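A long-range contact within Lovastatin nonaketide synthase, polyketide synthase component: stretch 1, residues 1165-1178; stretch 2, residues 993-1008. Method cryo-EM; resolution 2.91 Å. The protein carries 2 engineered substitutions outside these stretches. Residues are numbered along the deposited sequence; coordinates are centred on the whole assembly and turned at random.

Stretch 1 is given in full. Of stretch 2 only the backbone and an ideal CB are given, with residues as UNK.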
# COMPACT_ATOMS: atom_id res chain seq x y z
N PRO A 1165 16.86 14.51 -13.48
CA PRO A 1165 17.69 14.42 -12.27
C PRO A 1165 16.86 14.28 -11.01
O PRO A 1165 15.68 14.65 -10.96
CB PRO A 1165 18.46 15.75 -12.28
CG PRO A 1165 17.54 16.69 -12.95
CD PRO A 1165 16.79 15.89 -13.99
N LEU A 1166 17.50 13.73 -9.98
CA LEU A 1166 16.89 13.62 -8.67
C LEU A 1166 17.28 14.81 -7.81
O LEU A 1166 18.23 15.54 -8.10
CB LEU A 1166 17.32 12.32 -7.98
CG LEU A 1166 16.56 11.06 -8.38
CD1 LEU A 1166 16.77 10.73 -9.85
CD2 LEU A 1166 16.98 9.89 -7.50
N LEU A 1167 16.52 15.01 -6.73
CA LEU A 1167 16.82 16.10 -5.81
C LEU A 1167 18.23 15.98 -5.25
O LEU A 1167 19.01 16.93 -5.28
CB LEU A 1167 15.80 16.12 -4.67
CG LEU A 1167 14.37 16.47 -5.07
CD1 LEU A 1167 13.44 16.30 -3.88
CD2 LEU A 1167 14.30 17.88 -5.61
N LEU A 1168 18.56 14.80 -4.74
CA LEU A 1168 19.85 14.56 -4.10
C LEU A 1168 20.39 13.21 -4.54
O LEU A 1168 19.65 12.23 -4.64
CB LEU A 1168 19.72 14.58 -2.58
CG LEU A 1168 19.61 15.94 -1.90
CD1 LEU A 1168 19.16 15.77 -0.46
CD2 LEU A 1168 20.94 16.67 -1.95
N HIS A 1169 21.69 13.18 -4.79
CA HIS A 1169 22.39 11.91 -4.86
C HIS A 1169 22.65 11.46 -3.43
O HIS A 1169 23.36 12.15 -2.69
CB HIS A 1169 23.70 12.07 -5.62
CG HIS A 1169 24.41 10.78 -5.91
ND1 HIS A 1169 24.17 9.62 -5.20
CD2 HIS A 1169 25.35 10.47 -6.84
CE1 HIS A 1169 24.94 8.65 -5.68
NE2 HIS A 1169 25.66 9.14 -6.67
N PRO A 1170 22.09 10.32 -2.99
CA PRO A 1170 22.25 9.92 -1.59
C PRO A 1170 23.70 9.95 -1.12
O PRO A 1170 23.96 10.07 0.08
CB PRO A 1170 21.68 8.50 -1.57
CG PRO A 1170 20.64 8.52 -2.62
CD PRO A 1170 21.18 9.41 -3.71
N ALA A 1171 24.63 9.85 -2.06
CA ALA A 1171 26.04 10.00 -1.71
C ALA A 1171 26.33 11.39 -1.17
O ALA A 1171 27.03 11.54 -0.16
CB ALA A 1171 26.92 9.71 -2.93
N SER A 1172 25.80 12.43 -1.82
CA SER A 1172 26.05 13.79 -1.37
C SER A 1172 25.44 14.04 0.01
O SER A 1172 26.08 14.64 0.88
CB SER A 1172 25.49 14.79 -2.38
OG SER A 1172 24.09 14.65 -2.52
N LEU A 1173 24.21 13.57 0.23
CA LEU A 1173 23.57 13.77 1.52
C LEU A 1173 24.27 12.96 2.61
O LEU A 1173 24.40 13.43 3.75
CB LEU A 1173 22.09 13.40 1.43
CG LEU A 1173 21.28 13.44 2.72
CD1 LEU A 1173 21.28 14.85 3.30
CD2 LEU A 1173 19.87 12.97 2.48
N ASP A 1174 24.73 11.76 2.28
CA ASP A 1174 25.48 10.97 3.25
C ASP A 1174 26.81 11.63 3.58
O ASP A 1174 27.27 11.55 4.72
CB ASP A 1174 25.69 9.55 2.73
CG ASP A 1174 25.95 8.56 3.85
OD1 ASP A 1174 24.98 8.18 4.54
OD2 ASP A 1174 27.12 8.17 4.03
N VAL A 1175 27.45 12.27 2.59
CA VAL A 1175 28.66 13.03 2.87
C VAL A 1175 28.34 14.21 3.78
O VAL A 1175 29.10 14.53 4.70
CB VAL A 1175 29.30 13.50 1.55
CG1 VAL A 1175 30.36 14.55 1.82
CG2 VAL A 1175 29.90 12.31 0.83
N ALA A 1176 27.21 14.88 3.54
CA ALA A 1176 26.79 15.94 4.43
C ALA A 1176 26.64 15.42 5.86
O ALA A 1176 27.04 16.09 6.82
CB ALA A 1176 25.47 16.54 3.95
N PHE A 1177 26.08 14.22 6.01
CA PHE A 1177 25.99 13.61 7.33
C PHE A 1177 27.38 13.34 7.89
O PHE A 1177 27.63 13.58 9.08
CB PHE A 1177 25.19 12.31 7.25
CG PHE A 1177 23.76 12.49 6.85
CD1 PHE A 1177 23.18 13.75 6.83
CD2 PHE A 1177 22.99 11.40 6.50
CE1 PHE A 1177 21.87 13.92 6.47
CE2 PHE A 1177 21.67 11.56 6.14
CZ PHE A 1177 21.11 12.82 6.12
N GLN A 1178 28.29 12.84 7.06
CA GLN A 1178 29.67 12.62 7.50
C GLN A 1178 30.29 13.91 8.01
O GLN A 1178 31.22 13.87 8.82
CB GLN A 1178 30.50 12.06 6.35
CG GLN A 1178 30.08 10.70 5.85
CD GLN A 1178 30.65 10.39 4.48
OE1 GLN A 1178 31.52 11.11 3.98
NE2 GLN A 1178 30.16 9.33 3.86
N UNK A 993 22.29 0.31 2.98
CA UNK A 993 21.55 1.39 2.35
C UNK A 993 21.66 2.64 3.21
O UNK A 993 21.32 2.60 4.40
CB UNK A 993 20.09 1.00 2.14
N UNK A 994 22.14 3.76 2.67
CA UNK A 994 22.36 4.94 3.50
C UNK A 994 21.06 5.48 4.08
O UNK A 994 19.99 5.37 3.47
CB UNK A 994 23.06 6.03 2.69
N UNK A 995 21.16 6.06 5.27
CA UNK A 995 20.04 6.83 5.81
C UNK A 995 19.73 8.00 4.89
O UNK A 995 18.56 8.35 4.68
CB UNK A 995 20.35 7.33 7.22
N UNK A 996 20.76 8.62 4.32
CA UNK A 996 20.56 9.58 3.25
C UNK A 996 19.77 8.95 2.11
O UNK A 996 19.02 9.64 1.42
CB UNK A 996 21.90 10.11 2.74
N UNK A 997 19.93 7.64 1.89
CA UNK A 997 19.13 6.97 0.89
C UNK A 997 17.65 7.01 1.23
O UNK A 997 16.81 7.31 0.38
CB UNK A 997 19.59 5.52 0.73
N UNK A 998 17.31 6.72 2.49
CA UNK A 998 15.91 6.80 2.91
C UNK A 998 15.39 8.23 2.77
O UNK A 998 14.25 8.45 2.36
CB UNK A 998 15.75 6.32 4.35
N UNK A 999 16.22 9.21 3.13
CA UNK A 999 15.80 10.60 3.04
C UNK A 999 15.53 10.99 1.59
O UNK A 999 14.53 11.65 1.28
CB UNK A 999 16.86 11.52 3.65
N UNK A 1000 16.42 10.60 0.68
CA UNK A 1000 16.22 10.91 -0.73
C UNK A 1000 15.00 10.19 -1.26
O UNK A 1000 14.26 10.72 -2.10
CB UNK A 1000 17.46 10.53 -1.55
N UNK A 1001 14.76 8.96 -0.80
CA UNK A 1001 13.55 8.25 -1.20
C UNK A 1001 12.31 9.01 -0.76
O UNK A 1001 11.36 9.17 -1.53
CB UNK A 1001 13.54 6.84 -0.62
N UNK A 1002 12.31 9.50 0.48
CA UNK A 1002 11.17 10.26 0.97
C UNK A 1002 10.97 11.53 0.17
O UNK A 1002 9.83 11.90 -0.15
CB UNK A 1002 11.35 10.60 2.45
N UNK A 1003 12.06 12.23 -0.16
CA UNK A 1003 11.93 13.48 -0.89
C UNK A 1003 11.45 13.24 -2.32
O UNK A 1003 10.65 14.01 -2.85
CB UNK A 1003 13.27 14.23 -0.90
N UNK A 1004 11.94 12.17 -2.96
CA UNK A 1004 11.45 11.84 -4.29
C UNK A 1004 9.99 11.42 -4.25
O UNK A 1004 9.22 11.73 -5.17
CB UNK A 1004 12.30 10.73 -4.91
N UNK A 1005 9.59 10.71 -3.20
CA UNK A 1005 8.18 10.39 -3.02
C UNK A 1005 7.35 11.66 -2.88
O UNK A 1005 6.25 11.76 -3.42
CB UNK A 1005 7.99 9.49 -1.80
N UNK A 1006 7.87 12.64 -2.14
CA UNK A 1006 7.19 13.92 -2.02
C UNK A 1006 7.06 14.59 -3.38
O UNK A 1006 6.00 15.15 -3.71
CB UNK A 1006 7.94 14.83 -1.05
N UNK A 1007 8.12 14.55 -4.18
CA UNK A 1007 8.06 15.11 -5.53
C UNK A 1007 6.97 14.44 -6.35
O UNK A 1007 6.18 15.10 -7.03
CB UNK A 1007 9.41 14.96 -6.23
N UNK A 1008 6.94 13.10 -6.33
CA UNK A 1008 5.96 12.37 -7.12
C UNK A 1008 4.54 12.65 -6.63
O UNK A 1008 3.62 12.74 -7.44
CB UNK A 1008 6.25 10.87 -7.07

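Position 993 precedes the helix and its CA-to-CB bond points away from stretch 1, so the contact sets little limit on it; it is F993. Position 994 is the N-cap, with phi -64° and psi 149°, and its CB points toward D1174 and P1170. A small polar cap residue or a proline would suit these angles. The residue is P994, whose CG packs 4.2 Å from CB of P1170 and whose CB lies 3.6 Å from OD1 of D1174.

At 995 the CB points sideways, 4.6 Å from CE2 of F1177; as far as stretch 1 goes, a small or medium apolar residue would suit beside that ring. A995 makes only a light contact. Position 996 is far more demanding. Its ideal CB lies 3.3 Å from N of D1174 and 3.4 Å from both O of P1170 and CG of L1173, which leaves little room beyond a methyl group; alanine or glycine fits. A996 is a knob among P1170, L1173, D1174 and F1177, and the CA atoms of A996 and D1174 are 5.1 Å apart.

Position 997 has ordinary helical angles, and its ideal CB points sideways, 4.3 Å from CB of P1170, so stretch 1 would tolerate alanine or another helix-compatible residue; glycine is one option among several. CA of G997 lies 3.9 Å from CB of P1170.

Position 998 points away and is Y998. At 999 the CB faces CD2 of L1173, with the F1177 ring farther on, so a branched or long aliphatic chain suits. I999 places CG2 3.3 Å from CD2 of L1173 and CD1 3.3 Å from CZ of F1177, at the ring's edge. Position 1000 faces the P1170 ring beside the carbonyl O of L1168, a mixed surface suited to a small beta-branched residue, valine or threonine. V1000 sets CG2 3.8 Å from CG of P1170 and CG1 3.2 Å from O of L1168.

Positions 1001 and 1002 do not touch stretch 1 and are M1001 and A1002. At 1003 the ideal CB is 3.6 Å from CD1 of L1167, so an apolar chain is expected; M1003 packs there.

Position 1004 points sideways, but N of L1167 offers a donor that a long acceptor-bearing chain could reach. E1004, with chi1 and chi2 both m, accepts a hydrogen bond at OE2 from N of L1167 (2.7 Å, 157°), while OE1 is hydrogen-bonded elsewhere in the structure.

Positions 1005, 1006 and 1008 do not touch stretch 1 and are A1005, A1006 and M1008. Position 1007 points toward L1167, its ideal CB 4.9 Å from CD1 of L1167, a gap a larger aliphatic chain would close; L1007 brings CD1 to 3.4 Å from CG of L1167.

Stretch 2 (993-1008) FPAAGYIVMAMEAALM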
# COMPACT_ATOMS: atom_id res chain seq x y z
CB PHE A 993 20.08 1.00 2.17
CG PHE A 993 19.34 1.90 1.22
CD1 PHE A 993 19.45 1.73 -0.14
CD2 PHE A 993 18.53 2.91 1.70
CE1 PHE A 993 18.77 2.55 -1.02
CE2 PHE A 993 17.85 3.74 0.83
CZ PHE A 993 17.97 3.56 -0.53
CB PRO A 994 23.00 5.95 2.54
CG PRO A 994 22.56 5.51 1.19
CD PRO A 994 22.47 4.02 1.26
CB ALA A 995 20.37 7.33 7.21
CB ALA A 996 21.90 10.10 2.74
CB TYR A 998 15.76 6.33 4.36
CG TYR A 998 16.25 4.93 4.62
CD1 TYR A 998 15.82 3.86 3.85
CD2 TYR A 998 17.13 4.66 5.65
CE1 TYR A 998 16.26 2.58 4.09
CE2 TYR A 998 17.58 3.39 5.90
CZ TYR A 998 17.14 2.35 5.12
OH TYR A 998 17.59 1.07 5.38
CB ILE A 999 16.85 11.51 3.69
CG1 ILE A 999 16.79 11.37 5.21
CG2 ILE A 999 16.63 12.96 3.28
CD1 ILE A 999 18.02 11.82 5.92
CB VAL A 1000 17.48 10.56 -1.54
CG1 VAL A 1000 17.26 10.84 -3.01
CG2 VAL A 1000 18.67 11.36 -1.03
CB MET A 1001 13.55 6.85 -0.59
CG MET A 1001 14.57 5.91 -1.20
SD MET A 1001 14.71 4.35 -0.30
CE MET A 1001 13.05 3.69 -0.47
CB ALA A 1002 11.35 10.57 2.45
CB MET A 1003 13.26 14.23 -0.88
CG MET A 1003 13.65 14.71 0.51
SD MET A 1003 14.87 16.03 0.52
CE MET A 1003 14.82 16.50 2.25
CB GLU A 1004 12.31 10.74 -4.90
CG GLU A 1004 13.73 11.17 -5.21
CD GLU A 1004 13.80 12.24 -6.28
OE1 GLU A 1004 12.78 12.43 -6.99
OE2 GLU A 1004 14.86 12.88 -6.43
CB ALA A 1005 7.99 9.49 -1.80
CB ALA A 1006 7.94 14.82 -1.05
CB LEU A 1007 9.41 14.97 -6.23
CG LEU A 1007 10.60 15.81 -5.78
CD1 LEU A 1007 11.62 15.87 -6.90
CD2 LEU A 1007 10.17 17.20 -5.37
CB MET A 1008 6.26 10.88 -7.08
CG MET A 1008 7.59 10.50 -7.71
SD MET A 1008 7.79 8.73 -7.96
CE MET A 1008 6.65 8.44 -9.31
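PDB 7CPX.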